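Local coordinates for protein alkyl hydroperoxide reductase AhpD (PDB 5DIK) that probably reduces alkyl hydroperoxides as a carboxymuconolactone decarboxylase family alkylhydroperoxidase, and is possibly involved in the antioxidative response of Legionella pneumophila, at residues 26-31 / 37-42; 18-23 / 73-78; 96-99 / 105-108; 52-57 / 87-92. All blocks are in the same frame, centred on the assembly; numbering follows the deposited sequence.

Interaction 1: 26-31 / 37-42; sequences KFRKEM and GFSSLA
R28 reaches across from one helix to the hydroxyl of S39 on the next, spanning the angle between helix 12-30 and helix 32-46 in this all-helical AhpD-like fold. The two helices are separated by M31, where the first leaves helical geometry and which sits as the N-cap of the second. The chain therefore turns a corner, and the backbones stay well apart: the nearest pair of CA atoms, R28 CA and S39 CA, are 10.3 Å from each other. The arginine covers that gap with its long side chain. Bends at chi2 and chi3 (-143° and 76°) bring its guanidinium group end-on to the serine. Both terminal nitrogens then point at one oxygen, with R28 NH2 to S39 OG at 3.1 Å and R28 NH1 to S39 OG at 3.2 Å. The hydroxyl oxygen lies at the edge of the guanidinium, close to its plane. Neither bond is straight, as expected when two diverging N-H groups share a single acceptor.

S39 OG also hydrogen-bonds to M35 O in its own helix, which leaves the oxygen to accept from the arginine. The M35 side chain also touches R28 and F27, adding contact at the corner. The arginine contact itself lies at the surface, whereas F27 packs on L113 of the second subunit. Beyond the paired bonds, the serine also brings its carbon near the arginine: S39 CB is 4.0 Å from R28 NH2.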
loop_
_atom_site.group_PDB
_atom_site.type_symbol
_atom_site.label_atom_id
_atom_site.label_comp_id
_atom_site.label_asym_id
_atom_site.label_seq_id
_atom_site.Cartn_x
_atom_site.Cartn_y
_atom_site.Cartn_z
ATOM N N LYS A 26 1.916 7.470 26.407
ATOM C CA LYS A 26 3.155 8.243 26.348
ATOM C C LYS A 26 3.087 9.361 25.314
ATOM O O LYS A 26 3.516 10.479 25.583
ATOM C CB LYS A 26 4.359 7.347 26.082
ATOM C CG LYS A 26 4.571 6.264 27.139
ATOM C CD LYS A 26 5.638 5.307 26.673
ATOM C CE LYS A 26 5.662 4.017 27.480
ATOM N NZ LYS A 26 6.649 3.101 26.884
ATOM N N PHE A 27 2.546 9.074 24.114
ATOM C CA PHE A 27 2.337 10.129 23.134
ATOM C C PHE A 27 1.428 11.244 23.655
ATOM O O PHE A 27 1.681 12.402 23.373
ATOM C CB PHE A 27 1.684 9.604 21.833
ATOM C CG PHE A 27 2.527 8.682 21.033
ATOM C CD1 PHE A 27 3.907 8.754 21.047
ATOM C CD2 PHE A 27 1.924 7.777 20.164
ATOM C CE1 PHE A 27 4.685 7.908 20.263
ATOM C CE2 PHE A 27 2.696 6.919 19.386
ATOM C CZ PHE A 27 4.084 7.000 19.437
ATOM N N ARG A 28 0.355 10.896 24.367
ATOM C CA ARG A 28 -0.560 11.919 24.914
ATOM C C ARG A 28 0.175 12.852 25.868
ATOM O O ARG A 28 -0.074 14.069 25.865
ATOM C CB ARG A 28 -1.779 11.300 25.623
ATOM C CG ARG A 28 -2.636 10.417 24.719
ATOM C CD ARG A 28 -4.127 10.542 25.018
ATOM N NE ARG A 28 -4.667 11.803 24.486
ATOM C CZ ARG A 28 -5.329 11.944 23.332
ATOM N NH1 ARG A 28 -5.573 10.902 22.530
ATOM N NH2 ARG A 28 -5.753 13.152 22.973
ATOM N N LYS A 29 1.091 12.300 26.657
ATOM C CA LYS A 29 1.904 13.115 27.588
ATOM C C LYS A 29 2.974 13.930 26.881
ATOM O O LYS A 29 3.136 15.097 27.174
ATOM C CB LYS A 29 2.528 12.243 28.691
ATOM C CG LYS A 29 1.654 12.074 29.940
ATOM C CD LYS A 29 0.170 12.292 29.615
ATOM C CE LYS A 29 -0.790 12.189 30.793
ATOM N NZ LYS A 29 -2.141 12.606 30.312
ATOM N N GLU A 30 3.672 13.322 25.923
ATOM C CA GLU A 30 4.856 13.922 25.328
ATOM C C GLU A 30 4.612 14.691 24.024
ATOM O O GLU A 30 5.447 15.508 23.638
ATOM C CB GLU A 30 5.897 12.840 25.102
ATOM C CG GLU A 30 6.267 12.097 26.386
ATOM C CD GLU A 30 7.260 10.982 26.147
ATOM O OE1 GLU A 30 8.325 11.236 25.566
ATOM O OE2 GLU A 30 6.988 9.839 26.562
ATOM N N MET A 31 3.518 14.397 23.320
ATOM C CA MET A 31 3.157 15.114 22.087
ATOM C C MET A 31 1.681 15.520 22.174
ATOM O O MET A 31 0.882 15.138 21.318
ATOM C CB MET A 31 3.308 14.233 20.846
ATOM C CG MET A 31 4.639 13.568 20.606
ATOM S SD MET A 31 4.621 12.741 18.979
ATOM C CE MET A 31 3.434 11.410 19.163
ATOM N N GLY A 37 -4.817 17.121 18.131
ATOM C CA GLY A 37 -5.194 17.275 16.712
ATOM C C GLY A 37 -5.754 15.992 16.124
ATOM O O GLY A 37 -6.805 15.990 15.503
ATOM N N PHE A 38 -5.049 14.881 16.347
ATOM C CA PHE A 38 -5.508 13.593 15.859
ATOM C C PHE A 38 -6.894 13.229 16.442
ATOM O O PHE A 38 -7.779 12.806 15.702
ATOM C CB PHE A 38 -4.529 12.475 16.180
ATOM C CG PHE A 38 -4.958 11.166 15.605
ATOM C CD1 PHE A 38 -4.799 10.920 14.251
ATOM C CD2 PHE A 38 -5.615 10.233 16.377
ATOM C CE1 PHE A 38 -5.275 9.738 13.688
ATOM C CE2 PHE A 38 -6.067 9.060 15.830
ATOM C CZ PHE A 38 -5.887 8.805 14.498
ATOM N N SER A 39 -7.075 13.408 17.747
ATOM C CA SER A 39 -8.385 13.183 18.391
ATOM C C SER A 39 -9.484 14.036 17.804
ATOM O O SER A 39 -10.581 13.553 17.662
ATOM C CB SER A 39 -8.340 13.443 19.916
ATOM O OG SER A 39 -7.613 12.421 20.553
ATOM N N SER A 40 -9.200 15.307 17.519
ATOM C CA SER A 40 -10.174 16.187 16.897
ATOM C C SER A 40 -10.597 15.682 15.522
ATOM O O SER A 40 -11.785 15.681 15.196
ATOM C CB SER A 40 -9.642 17.618 16.776
ATOM O OG SER A 40 -9.452 18.165 18.059
ATOM N N LEU A 41 -9.627 15.240 14.722
ATOM C CA LEU A 41 -9.946 14.599 13.446
ATOM C C LEU A 41 -10.783 13.346 13.665
ATOM O O LEU A 41 -11.810 13.170 13.001
ATOM C CB LEU A 41 -8.663 14.254 12.677
ATOM C CG LEU A 41 -8.821 13.424 11.410
ATOM C CD1 LEU A 41 -9.606 14.217 10.383
ATOM C CD2 LEU A 41 -7.440 13.062 10.842
ATOM N N ALA A 42 -10.375 12.472 14.584
ATOM C CA ALA A 42 -11.109 11.226 14.809
ATOM C C ALA A 42 -12.543 11.469 15.245
ATOM O O ALA A 42 -13.470 10.790 14.774
ATOM C CB ALA A 42 -10.384 10.341 15.811
#

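Interaction 2: 18-23 / 73-78; sequences KDITTQ and IGFHSQ
I20 meets the ring of F75 with its CG2 methyl, the branch lying anti to the backbone N. The methyl carbon I20 CG2 is 3.8 Å from F75 CE2 and comes in at the ring edge, near the ring plane, so this is an apolar contact with the rim rather than a stack. One residue on, T21 meets the same rim with its hydroxyl: T21 OG1 lies in the ring plane, 3.4 Å from F75 CZ. That hydroxyl hydrogen-bonds to T17 O, one turn back in its helix.

F75 lies on helix 70-82 between the C69-C72 disulfide and H76, a CXXC pair followed by a histidine, as in AhpD. M107 of a second subunit packs on F75, and A110 of that subunit on I20, so the contact is itself part of a subunit interface. Chemically, one ring edge serves two different neighbours: dispersion attracts the isoleucine methyl, while the slightly positive ring hydrogens probably find the threonine oxygen weakly favourable.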
loop_
_atom_site.group_PDB
_atom_site.type_symbol
_atom_site.label_atom_id
_atom_site.label_comp_id
_atom_site.label_asym_id
_atom_site.label_seq_id
_atom_site.Cartn_x
_atom_site.Cartn_y
_atom_site.Cartn_z
ATOM N N LYS A 18 -3.769 -3.440 24.007
ATOM C CA LYS A 18 -3.201 -2.938 25.271
ATOM C C LYS A 18 -1.763 -2.439 25.106
ATOM O O LYS A 18 -1.412 -1.417 25.659
ATOM C CB LYS A 18 -3.295 -4.008 26.388
ATOM C CG LYS A 18 -4.723 -4.152 26.902
ATOM C CD LYS A 18 -4.887 -5.312 27.882
ATOM C CE LYS A 18 -4.445 -4.905 29.275
ATOM N NZ LYS A 18 -4.652 -6.007 30.269
ATOM N N ASP A 19 -0.941 -3.183 24.373
ATOM C CA ASP A 19 0.441 -2.779 24.117
ATOM C C ASP A 19 0.510 -1.472 23.323
ATOM O O ASP A 19 1.360 -0.632 23.594
ATOM C CB ASP A 19 1.225 -3.890 23.430
ATOM C CG ASP A 19 1.586 -5.028 24.393
ATOM O OD1 ASP A 19 1.303 -4.889 25.612
ATOM O OD2 ASP A 19 2.110 -6.065 23.932
ATOM N N ILE A 20 -0.397 -1.278 22.374
ATOM C CA ILE A 20 -0.434 -0.007 21.648
ATOM C C ILE A 20 -0.895 1.120 22.581
ATOM O O ILE A 20 -0.316 2.209 22.597
ATOM C CB ILE A 20 -1.318 -0.110 20.393
ATOM C CG1 ILE A 20 -0.627 -1.001 19.353
ATOM C CG2 ILE A 20 -1.629 1.279 19.854
ATOM C CD1 ILE A 20 -1.544 -1.553 18.265
ATOM N N THR A 21 -1.925 0.859 23.374
ATOM C CA THR A 21 -2.455 1.868 24.297
ATOM C C THR A 21 -1.381 2.350 25.278
ATOM O O THR A 21 -1.320 3.529 25.569
ATOM C CB THR A 21 -3.700 1.339 25.046
ATOM O OG1 THR A 21 -4.739 1.123 24.089
ATOM C CG2 THR A 21 -4.205 2.337 26.125
ATOM N N THR A 22 -0.531 1.440 25.742
ATOM C CA THR A 22 0.577 1.807 26.630
ATOM C C THR A 22 1.483 2.866 25.973
ATOM O O THR A 22 1.916 3.827 26.631
ATOM C CB THR A 22 1.396 0.560 26.999
ATOM O OG1 THR A 22 0.555 -0.337 27.734
ATOM C CG2 THR A 22 2.655 0.911 27.829
ATOM N N GLN A 23 1.762 2.698 24.678
ATOM C CA GLN A 23 2.574 3.685 23.969
ATOM C C GLN A 23 1.818 4.970 23.689
ATOM O O GLN A 23 2.383 6.056 23.824
ATOM C CB GLN A 23 3.167 3.098 22.677
ATOM C CG GLN A 23 3.886 1.765 22.854
ATOM C CD GLN A 23 5.039 1.809 23.863
ATOM O OE1 GLN A 23 5.665 2.834 24.084
ATOM N NE2 GLN A 23 5.349 0.654 24.437
ATOM N N ILE A 73 -7.400 -3.291 13.350
ATOM C CA ILE A 73 -8.424 -4.364 13.352
ATOM C C ILE A 73 -8.905 -4.623 14.802
ATOM O O ILE A 73 -10.117 -4.717 15.065
ATOM C CB ILE A 73 -7.903 -5.647 12.672
ATOM C CG1 ILE A 73 -7.849 -5.421 11.159
ATOM C CG2 ILE A 73 -8.826 -6.846 12.945
ATOM C CD1 ILE A 73 -7.072 -6.493 10.416
ATOM N N GLY A 74 -7.956 -4.686 15.720
ATOM C CA GLY A 74 -8.257 -4.891 17.127
ATOM C C GLY A 74 -9.118 -3.794 17.720
ATOM O O GLY A 74 -10.165 -4.065 18.307
ATOM N N PHE A 75 -8.693 -2.545 17.555
ATOM C CA PHE A 75 -9.450 -1.433 18.091
ATOM C C PHE A 75 -10.829 -1.288 17.496
ATOM O O PHE A 75 -11.792 -1.066 18.241
ATOM C CB PHE A 75 -8.698 -0.094 17.979
ATOM C CG PHE A 75 -7.581 0.062 18.981
ATOM C CD1 PHE A 75 -7.854 0.227 20.347
ATOM C CD2 PHE A 75 -6.254 0.093 18.573
ATOM C CE1 PHE A 75 -6.821 0.363 21.284
ATOM C CE2 PHE A 75 -5.218 0.224 19.501
ATOM C CZ PHE A 75 -5.501 0.383 20.862
ATOM N N HIS A 76 -10.942 -1.370 16.161
ATOM C CA HIS A 76 -12.243 -1.215 15.536
ATOM C C HIS A 76 -13.195 -2.389 15.819
ATOM O O HIS A 76 -14.401 -2.169 15.911
ATOM C CB HIS A 76 -12.098 -0.907 14.041
ATOM C CG HIS A 76 -11.422 0.405 13.808
ATOM N ND1 HIS A 76 -11.917 1.590 14.318
ATOM C CD2 HIS A 76 -10.249 0.713 13.222
ATOM C CE1 HIS A 76 -11.096 2.580 14.023
ATOM N NE2 HIS A 76 -10.082 2.080 13.341
ATOM N N SER A 77 -12.654 -3.596 16.000
ATOM C CA SER A 77 -13.445 -4.761 16.478
ATOM C C SER A 77 -14.097 -4.503 17.825
ATOM O O SER A 77 -15.281 -4.763 18.041
ATOM C CB SER A 77 -12.534 -5.975 16.650
ATOM O OG SER A 77 -12.400 -6.571 15.402
ATOM N N GLN A 78 -13.285 -4.003 18.732
ATOM C CA GLN A 78 -13.719 -3.684 20.081
ATOM C C GLN A 78 -14.833 -2.637 20.075
ATOM O O GLN A 78 -15.867 -2.790 20.741
ATOM C CB GLN A 78 -12.498 -3.229 20.870
ATOM C CG GLN A 78 -12.714 -2.941 22.319
ATOM C CD GLN A 78 -11.403 -2.599 22.997
ATOM O OE1 GLN A 78 -10.623 -1.781 22.502
ATOM N NE2 GLN A 78 -11.138 -3.242 24.132
#

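Interaction 3: 96-99 / 105-108; sequences MAVY and SLMY
V98 and A97 meet S105 and L106 where the chain doubles back from helix 87-99 into helix 102-120, a tight helical hairpin. The approach is close at the backbone: V98 CA and S105 CA are 5.1 Å apart. S105 points its CB at the first helix, and that carbon rests 3.4 Å from A97 O. Beside it V98 CG2 sits over the start of L106, 3.8 Å from L106 CA, and touches the leucine side chain as well, with V98 CG2 to L106 CD1 at 3.9 Å. The torsion of V98 (chi1 174°) sets CG1 anti to the backbone N and leaves CG2 as the methyl that faces the other helix.

A water completes this inner shell. It donates to A97 O at 2.8 Å and is also hydrogen-bonded to S105 OG, again at 2.8 Å, linking carbonyl and hydroxyl that make no direct bond to each other.

Further out, V65 of helix 53-66 packs on A97 and also on Y108, backing both arms of the hairpin. The hexamer supplies the rest: F38 of the fifth subunit lies against both V98 and L106, and C72 of that subunit packs on M107, so the hairpin reaches the neighbour's disulfide. Y99 packs on H76 of the fourth subunit.

The chemistry is thus divided between two kinds of grip. V98 and L106 make a buried apolar contact on one part of the hairpin interface, while on the other the water ties a carbonyl in the last turn of the first helix to the serine hydroxyl.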
loop_
_atom_site.group_PDB
_atom_site.type_symbol
_atom_site.label_atom_id
_atom_site.label_comp_id
_atom_site.label_asym_id
_atom_site.label_seq_id
_atom_site.Cartn_x
_atom_site.Cartn_y
_atom_site.Cartn_z
ATOM N N MET A 96 -16.951 -6.946 1.400
ATOM C CA MET A 96 -16.573 -5.808 0.554
ATOM C C MET A 96 -15.046 -5.619 0.485
ATOM O O MET A 96 -14.498 -5.353 -0.581
ATOM C CB MET A 96 -17.257 -4.522 1.030
ATOM C CG MET A 96 -18.746 -4.497 0.759
ATOM S SD MET A 96 -19.167 -4.766 -0.967
ATOM C CE MET A 96 -18.377 -3.316 -1.716
ATOM N N ALA A 97 -14.365 -5.810 1.607
ATOM C CA ALA A 97 -12.909 -5.737 1.644
ATOM C C ALA A 97 -12.285 -6.802 0.734
ATOM O O ALA A 97 -11.321 -6.517 0.031
ATOM C CB ALA A 97 -12.408 -5.903 3.078
ATOM N N VAL A 98 -12.843 -8.015 0.719
ATOM C CA VAL A 98 -12.301 -9.095 -0.124
ATOM C C VAL A 98 -12.515 -8.800 -1.597
ATOM O O VAL A 98 -11.620 -8.996 -2.430
ATOM C CB VAL A 98 -12.905 -10.467 0.246
ATOM C CG1 VAL A 98 -12.458 -11.528 -0.728
ATOM C CG2 VAL A 98 -12.482 -10.843 1.670
ATOM N N TYR A 99 -13.694 -8.306 -1.932
ATOM C CA TYR A 99 -13.968 -7.866 -3.276
ATOM C C TYR A 99 -12.963 -6.793 -3.744
ATOM O O TYR A 99 -12.494 -6.850 -4.896
ATOM C CB TYR A 99 -15.424 -7.379 -3.367
ATOM C CG TYR A 99 -15.753 -6.375 -4.476
ATOM C CD1 TYR A 99 -15.471 -6.650 -5.812
ATOM C CD2 TYR A 99 -16.468 -5.227 -4.186
ATOM C CE1 TYR A 99 -15.810 -5.755 -6.824
ATOM C CE2 TYR A 99 -16.829 -4.314 -5.181
ATOM C CZ TYR A 99 -16.487 -4.572 -6.494
ATOM O OH TYR A 99 -16.856 -3.679 -7.463
ATOM N N SER A 105 -6.691 -9.509 1.436
ATOM C CA SER A 105 -7.800 -9.041 2.250
ATOM C C SER A 105 -8.609 -10.172 2.857
ATOM O O SER A 105 -9.085 -10.035 3.966
ATOM C CB SER A 105 -8.705 -8.093 1.485
ATOM O OG SER A 105 -7.991 -6.892 1.231
ATOM N N LEU A 106 -8.683 -11.289 2.181
ATOM C CA LEU A 106 -9.277 -12.497 2.793
ATOM C C LEU A 106 -8.509 -12.935 4.041
ATOM O O LEU A 106 -9.120 -13.299 5.049
ATOM C CB LEU A 106 -9.352 -13.616 1.768
ATOM C CG LEU A 106 -10.065 -14.875 2.236
ATOM C CD1 LEU A 106 -11.519 -14.563 2.568
ATOM C CD2 LEU A 106 -9.948 -15.934 1.153
ATOM N N MET A 107 -7.181 -12.866 4.003
ATOM C CA MET A 107 -6.338 -13.184 5.172
ATOM C C MET A 107 -6.581 -12.272 6.384
ATOM O O MET A 107 -6.702 -12.737 7.528
ATOM C CB MET A 107 -4.853 -13.106 4.831
ATOM C CG MET A 107 -4.393 -13.942 3.655
ATOM S SD MET A 107 -4.596 -15.747 3.860
ATOM C CE MET A 107 -6.181 -16.051 3.140
ATOM N N TYR A 108 -6.689 -10.966 6.145
ATOM C CA TYR A 108 -7.005 -10.048 7.220
ATOM C C TYR A 108 -8.471 -10.066 7.636
ATOM O O TYR A 108 -8.808 -9.675 8.769
ATOM C CB TYR A 108 -6.477 -8.617 6.893
ATOM C CG TYR A 108 -4.980 -8.626 7.022
ATOM C CD1 TYR A 108 -4.371 -8.439 8.249
ATOM C CD2 TYR A 108 -4.171 -8.908 5.912
ATOM C CE1 TYR A 108 -3.004 -8.496 8.386
ATOM C CE2 TYR A 108 -2.803 -8.997 6.045
ATOM C CZ TYR A 108 -2.218 -8.783 7.270
ATOM O OH TYR A 108 -0.844 -8.846 7.387
HETATM O O HOH W 1 -9.438 -4.578 0.673
#

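Interaction 4: 52-57 / 87-92; sequences DKKTKE and REELLE
K54 and E89 form a salt bridge between the first turns of helix 53-66 and helix 87-99, joining two helices of the AhpD-like bundle at its surface. The charged bond runs from K54 NZ to E89 OE2 over 3.1 Å, and the ammonium meets that oxygen on its syn side, 19° out of the carboxylate plane. The side chains cross at about a right angle. A bend in the lysine at chi3 (76°) brings its end round to the carboxylate, whereas the glutamate is extended beyond CG.

Carbon contacts accompany the charge: K54 CE is 3.4 Å from E89 OE2, and K54 CD is 3.6 Å from E89 OE1, so the methylenes nearest the ammonium, probably polarised by it, touch both carboxylate oxygens. Around them, A85 touches K54, while L58 of the same chain and L51 of the fourth subunit lie against E89.

Among the hydrogen bonds, T86 N, just ahead of helix 87-99, holds E89 OE1, so the two carboxylate oxygens have separate tasks and the group is held in its rotation. On the other side D52 N-caps helix 53-66, fixing the first turn, which carries K54. Its OD1 accepts twice from T55: the hydroxyl T55 OG1 comes from above the carboxylate plane at 2.8 Å, and T55 N meets D52 OD1 nearly along the C-O axis at 2.9 Å.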
loop_
_atom_site.group_PDB
_atom_site.type_symbol
_atom_site.label_atom_id
_atom_site.label_comp_id
_atom_site.label_asym_id
_atom_site.label_seq_id
_atom_site.Cartn_x
_atom_site.Cartn_y
_atom_site.Cartn_z
ATOM N N ASP A 52 -24.762 6.622 10.807
ATOM C CA ASP A 52 -24.634 6.488 12.270
ATOM C C ASP A 52 -23.242 5.951 12.657
ATOM O O ASP A 52 -22.457 5.554 11.795
ATOM C CB ASP A 52 -25.786 5.712 12.906
ATOM C CG ASP A 52 -25.864 4.268 12.467
ATOM O OD1 ASP A 52 -24.885 3.688 11.947
ATOM O OD2 ASP A 52 -26.963 3.705 12.612
ATOM N N LYS A 53 -22.919 6.019 13.930
ATOM C CA LYS A 53 -21.589 5.660 14.400
ATOM C C LYS A 53 -21.261 4.217 14.053
ATOM O O LYS A 53 -20.147 3.926 13.666
ATOM C CB LYS A 53 -21.462 5.827 15.902
ATOM C CG LYS A 53 -21.341 7.250 16.388
ATOM C CD LYS A 53 -21.187 7.250 17.913
ATOM C CE LYS A 53 -20.683 8.579 18.453
ATOM N NZ LYS A 53 -19.316 8.921 17.973
ATOM N N LYS A 54 -22.228 3.311 14.185
ATOM C CA LYS A 54 -21.972 1.898 13.859
ATOM C C LYS A 54 -21.586 1.721 12.383
ATOM O O LYS A 54 -20.667 0.979 12.058
ATOM C CB LYS A 54 -23.209 1.048 14.169
ATOM C CG LYS A 54 -23.049 -0.434 13.840
ATOM C CD LYS A 54 -24.373 -1.161 14.024
ATOM C CE LYS A 54 -25.325 -0.877 12.876
ATOM N NZ LYS A 54 -26.671 -1.379 13.237
ATOM N N THR A 55 -22.310 2.385 11.500
ATOM C CA THR A 55 -22.011 2.342 10.074
ATOM C C THR A 55 -20.610 2.865 9.790
ATOM O O THR A 55 -19.893 2.269 8.986
ATOM C CB THR A 55 -23.048 3.116 9.244
ATOM O OG1 THR A 55 -24.332 2.537 9.452
ATOM C CG2 THR A 55 -22.744 3.062 7.745
ATOM N N LYS A 56 -20.255 4.012 10.396
ATOM C CA LYS A 56 -18.919 4.566 10.272
ATOM C C LYS A 56 -17.853 3.614 10.782
ATOM O O LYS A 56 -16.793 3.472 10.150
ATOM C CB LYS A 56 -18.797 5.930 10.950
ATOM C CG LYS A 56 -19.558 6.992 10.198
ATOM C CD LYS A 56 -19.309 8.358 10.778
ATOM C CE LYS A 56 -20.234 9.366 10.121
ATOM N NZ LYS A 56 -19.827 10.718 10.502
ATOM N N GLU A 57 -18.128 2.894 11.865
ATOM C CA GLU A 57 -17.163 1.913 12.321
ATOM C C GLU A 57 -17.020 0.702 11.415
ATOM O O GLU A 57 -15.939 0.102 11.398
ATOM C CB GLU A 57 -17.477 1.376 13.730
ATOM C CG GLU A 57 -17.048 2.319 14.803
ATOM C CD GLU A 57 -15.549 2.592 14.840
ATOM O OE1 GLU A 57 -14.723 1.664 14.899
ATOM O OE2 GLU A 57 -15.225 3.770 14.925
ATOM N N ARG A 87 -22.711 -9.829 13.940
ATOM C CA ARG A 87 -21.808 -10.687 13.201
ATOM C C ARG A 87 -22.048 -10.600 11.686
ATOM O O ARG A 87 -21.099 -10.511 10.903
ATOM C CB ARG A 87 -22.025 -12.126 13.700
ATOM C CG ARG A 87 -20.999 -13.099 13.198
ATOM C CD ARG A 87 -21.363 -14.490 13.670
ATOM N NE ARG A 87 -20.395 -15.448 13.194
ATOM C CZ ARG A 87 -19.267 -15.738 13.802
ATOM N NH1 ARG A 87 -18.940 -15.161 14.953
ATOM N NH2 ARG A 87 -18.473 -16.654 13.276
ATOM N N GLU A 88 -23.316 -10.616 11.275
ATOM C CA GLU A 88 -23.655 -10.536 9.874
ATOM C C GLU A 88 -23.275 -9.190 9.222
ATOM O O GLU A 88 -22.846 -9.178 8.073
ATOM C CB GLU A 88 -25.144 -10.827 9.625
ATOM C CG GLU A 88 -25.572 -10.803 8.143
ATOM C CD GLU A 88 -24.930 -11.876 7.245
ATOM O OE1 GLU A 88 -24.424 -12.877 7.779
ATOM O OE2 GLU A 88 -24.933 -11.715 6.002
ATOM N N GLU A 89 -23.468 -8.092 9.931
ATOM C CA GLU A 89 -23.007 -6.772 9.439
ATOM C C GLU A 89 -21.488 -6.810 9.266
ATOM O O GLU A 89 -20.975 -6.323 8.262
ATOM C CB GLU A 89 -23.415 -5.631 10.400
ATOM C CG GLU A 89 -24.906 -5.372 10.404
ATOM C CD GLU A 89 -25.381 -4.496 11.563
ATOM O OE1 GLU A 89 -24.774 -4.503 12.664
ATOM O OE2 GLU A 89 -26.372 -3.789 11.361
ATOM N N LEU A 90 -20.775 -7.384 10.236
ATOM C CA LEU A 90 -19.313 -7.508 10.103
ATOM C C LEU A 90 -18.934 -8.335 8.872
ATOM O O LEU A 90 -18.104 -7.910 8.062
ATOM C CB LEU A 90 -18.690 -8.096 11.370
ATOM C CG LEU A 90 -17.211 -8.463 11.246
ATOM C CD1 LEU A 90 -16.385 -7.201 11.128
ATOM C CD2 LEU A 90 -16.735 -9.285 12.426
ATOM N N LEU A 91 -19.539 -9.528 8.730
ATOM C CA LEU A 91 -19.220 -10.391 7.623
ATOM C C LEU A 91 -19.416 -9.671 6.292
ATOM O O LEU A 91 -18.635 -9.854 5.369
ATOM C CB LEU A 91 -20.033 -11.686 7.659
ATOM C CG LEU A 91 -19.691 -12.648 8.810
ATOM C CD1 LEU A 91 -20.664 -13.815 8.784
ATOM C CD2 LEU A 91 -18.264 -13.155 8.736
ATOM N N GLU A 92 -20.486 -8.907 6.174
ATOM C CA GLU A 92 -20.781 -8.259 4.914
ATOM C C GLU A 92 -19.776 -7.152 4.611
ATOM O O GLU A 92 -19.422 -6.930 3.446
ATOM C CB GLU A 92 -22.225 -7.771 4.864
ATOM C CG GLU A 92 -23.179 -8.985 4.815
ATOM C CD GLU A 92 -24.622 -8.662 4.515
ATOM O OE1 GLU A 92 -24.903 -7.516 4.052
ATOM O OE2 GLU A 92 -25.484 -9.567 4.757
#

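In the fold
From the N terminus, helix 12-30 carries the first segments of both interaction 2 and interaction 1. Interaction 1 closes first, a short loop tying that helix to helix 32-46, and it lies within the longer loop that interaction 2 completes on helix 70-82. Interaction 4 opens at helix 53-66 before interaction 2 has closed and ends on helix 87-99, so the two cross; they meet where H76 ND1 lies 2.9 Å from E57 OE1, a probable hydrogen bond. Interaction 3 follows last, joining helix 87-99 to helix 102-120, and touches interaction 2 through packing of I73 on Y108. With these two touches the four contacts connect all six helices.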